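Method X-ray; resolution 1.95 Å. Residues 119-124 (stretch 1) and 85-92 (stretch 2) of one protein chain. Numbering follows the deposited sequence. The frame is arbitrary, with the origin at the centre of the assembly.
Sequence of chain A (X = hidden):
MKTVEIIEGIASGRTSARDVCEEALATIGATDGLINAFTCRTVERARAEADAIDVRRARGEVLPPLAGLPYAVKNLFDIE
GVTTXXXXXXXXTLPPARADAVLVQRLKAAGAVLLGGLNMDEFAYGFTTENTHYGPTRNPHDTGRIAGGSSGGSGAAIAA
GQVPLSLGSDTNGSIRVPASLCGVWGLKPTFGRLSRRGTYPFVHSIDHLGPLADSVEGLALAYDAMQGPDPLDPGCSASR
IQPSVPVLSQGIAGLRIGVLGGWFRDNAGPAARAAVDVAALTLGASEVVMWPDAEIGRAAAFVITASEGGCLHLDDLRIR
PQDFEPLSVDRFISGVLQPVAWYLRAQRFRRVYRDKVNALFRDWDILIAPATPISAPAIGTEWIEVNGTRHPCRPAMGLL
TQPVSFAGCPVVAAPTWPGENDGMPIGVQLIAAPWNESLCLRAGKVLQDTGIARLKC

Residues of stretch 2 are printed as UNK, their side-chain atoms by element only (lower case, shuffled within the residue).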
# COMPACT_ATOMS: atom_id res chain seq x y z
N ASN A 119 18.73 -21.82 12.54
CA ASN A 119 17.79 -22.56 11.68
C ASN A 119 16.38 -21.92 11.73
O ASN A 119 15.99 -21.32 12.75
CB ASN A 119 17.73 -24.03 12.12
CG ASN A 119 17.14 -24.98 11.08
OD1 ASN A 119 17.21 -24.74 9.87
ND2 ASN A 119 16.56 -26.11 11.59
N MET A 120 15.64 -22.07 10.63
CA MET A 120 14.33 -21.52 10.46
C MET A 120 13.55 -22.31 9.43
O MET A 120 14.12 -23.02 8.62
CB MET A 120 14.40 -20.04 10.06
CG MET A 120 15.23 -19.77 8.79
SD MET A 120 15.11 -18.08 8.15
CE MET A 120 13.51 -18.01 7.35
N ASP A 121 12.22 -22.20 9.45
CA ASP A 121 11.43 -22.75 8.34
C ASP A 121 11.81 -22.00 7.09
O ASP A 121 12.03 -20.77 7.12
CB ASP A 121 9.93 -22.61 8.53
CG ASP A 121 9.38 -23.58 9.59
OD1 ASP A 121 9.34 -24.84 9.37
OD2 ASP A 121 8.99 -23.09 10.67
N GLU A 122 11.87 -22.73 5.98
CA GLU A 122 12.32 -22.12 4.71
C GLU A 122 11.49 -20.91 4.34
O GLU A 122 10.30 -20.97 4.28
CB GLU A 122 12.26 -23.13 3.56
CG GLU A 122 12.56 -22.45 2.24
CD GLU A 122 12.49 -23.36 1.04
OE1 GLU A 122 11.35 -23.43 0.45
OE2 GLU A 122 13.55 -23.92 0.63
N PHE A 123 12.18 -19.80 4.09
CA PHE A 123 11.58 -18.56 3.66
C PHE A 123 10.56 -18.02 4.63
O PHE A 123 9.73 -17.20 4.26
CB PHE A 123 11.03 -18.66 2.20
CG PHE A 123 12.10 -18.78 1.14
CD1 PHE A 123 13.24 -18.03 1.18
CD2 PHE A 123 11.96 -19.66 0.07
CE1 PHE A 123 14.20 -18.14 0.16
CE2 PHE A 123 12.88 -19.76 -0.92
CZ PHE A 123 14.02 -18.99 -0.88
N ALA A 124 10.66 -18.48 5.89
CA ALA A 124 9.85 -18.02 7.00
C ALA A 124 8.39 -18.48 6.96
O ALA A 124 7.65 -18.03 7.79
CB ALA A 124 9.92 -16.49 7.13
N UNK A 85 20.91 -17.53 4.05
CA UNK A 85 20.13 -18.72 3.58
C UNK A 85 18.62 -18.57 3.66
O UNK A 85 17.93 -19.12 2.83
c UNK A 85 22.22 -21.59 5.18
c UNK A 85 22.30 -20.75 2.75
c UNK A 85 22.00 -20.42 4.23
c UNK A 85 20.55 -19.96 4.37
N UNK A 86 18.11 -17.88 4.71
CA UNK A 86 16.68 -17.81 4.98
C UNK A 86 16.02 -19.21 4.91
O UNK A 86 14.95 -19.39 4.34
c UNK A 86 16.01 -16.85 4.03
N UNK A 87 16.70 -20.19 5.51
CA UNK A 87 16.24 -21.57 5.61
C UNK A 87 16.13 -22.37 4.31
O UNK A 87 15.53 -23.44 4.32
N UNK A 88 16.69 -21.84 3.21
CA UNK A 88 16.50 -22.36 1.91
C UNK A 88 17.76 -23.00 1.39
O UNK A 88 18.88 -22.71 1.87
o UNK A 88 17.21 -20.46 0.55
c UNK A 88 16.06 -21.27 0.94
N UNK A 89 17.58 -23.88 0.41
CA UNK A 89 18.71 -24.25 -0.41
C UNK A 89 18.87 -23.40 -1.64
O UNK A 89 20.00 -23.24 -2.09
c UNK A 89 17.70 -26.35 -1.50
c UNK A 89 18.75 -25.76 -0.67
n UNK A 89 17.09 -29.83 -2.69
c UNK A 89 18.07 -27.82 -1.74
c UNK A 89 17.10 -28.35 -2.76
N UNK A 90 17.77 -22.79 -2.12
CA UNK A 90 17.81 -21.86 -3.23
C UNK A 90 18.83 -20.74 -3.07
O UNK A 90 19.51 -20.39 -4.00
c UNK A 90 14.13 -22.14 -4.27
c UNK A 90 16.39 -21.32 -3.47
c UNK A 90 16.41 -20.05 -4.33
c UNK A 90 15.60 -22.36 -4.27
N UNK A 91 18.92 -20.16 -1.89
CA UNK A 91 19.83 -19.03 -1.64
C UNK A 91 21.32 -19.44 -1.54
O UNK A 91 22.16 -18.53 -1.49
o UNK A 91 17.50 -17.52 -1.52
c UNK A 91 18.22 -17.39 -0.54
c UNK A 91 19.47 -18.27 -0.38
n UNK A 91 17.95 -16.53 0.45
N UNK A 92 21.65 -20.72 -1.61
CA UNK A 92 23.06 -21.12 -1.29
C UNK A 92 24.09 -20.50 -2.22
O UNK A 92 25.16 -20.15 -1.77
n UNK A 92 21.90 -25.50 0.72
c UNK A 92 21.59 -26.79 0.71
n UNK A 92 21.10 -27.33 1.81
c UNK A 92 22.69 -23.36 -0.11
n UNK A 92 21.86 -27.55 -0.39
c UNK A 92 22.50 -24.82 -0.40
c UNK A 92 23.27 -22.63 -1.32

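Position 85 carries four side-chain carbons, forked at the second. None of them touches stretch 1. A four-carbon chain forked there is leucine, Leu85. Its backbone opens a type I' beta turn that runs to position 88.

Position 86 has a single side-chain carbon. This CB lies 4.1 Å from CD1 of Phe123 and 4.3 Å from CE of Met120. It is alanine, Ala86. Its backbone also takes part: O of Ala86 accepts a hydrogen bond from N of Phe123 at 2.8 Å, close to linear at 165°.

Position 87 has no side-chain atoms. It sits tight against stretch 1, with its CA 4.1 Å from CA of Glu122. An ideal CB here would point toward stretch 1 and clash with O of Met120, 2.9 Å from that CB. The positive phi of 66° also favours glycine. This is glycine, Gly87. O of Gly87 makes a CA-H...O contact with CA of Glu122 at 3.5 Å.

Position 88 has one carbon followed by one oxygen. The carbon packs over one face of the Phe123 ring, with CB 3.6 Å from CZ of Phe123. Carbon then a lone oxygen is serine, Ser88. OG of Ser88 donates to O of Leu85 at 2.7 Å and accepts from N of position 91 at 3.0 Å. It therefore braces the turn.

Position 89 has four carbons in a row ending in nitrogen. Its CB points away from stretch 1, and the side chain makes no close contact with it. This is lysine, Lys89.

Position 90 has four carbons, forked at the first, with one arm two carbons long. Its CB is 4.2 Å from CZ of Phe123, an apolar contact. This is isoleucine, Ile90.

Position 91 has two carbons, the second carrying one oxygen and one nitrogen. Its oxygen lies at the edge of the Phe123 ring, near the ring plane. This is asparagine, Asn91; its OD1 is 3.8 Å from CE1 of Phe123.

Position 92 has three carbons, a nitrogen, then a carbon bearing two more nitrogens. The side chain is out of reach of stretch 1. This is arginine, Arg92. Backbone N of Arg92 donates to O of Lys89 at 3.1 Å.

The contact joins two loops through one cross-stretch hydrogen bond and close packing. The bond ties the Phe123 backbone to the turn, while the Phe123 ring reaches across Ala86, Ser88, Ile90 and Asn91. Met120 and Glu122 pack against the turn, where the bare Gly87 lets the backbones come close.

Stretch 2 85-92: LAGSKINR
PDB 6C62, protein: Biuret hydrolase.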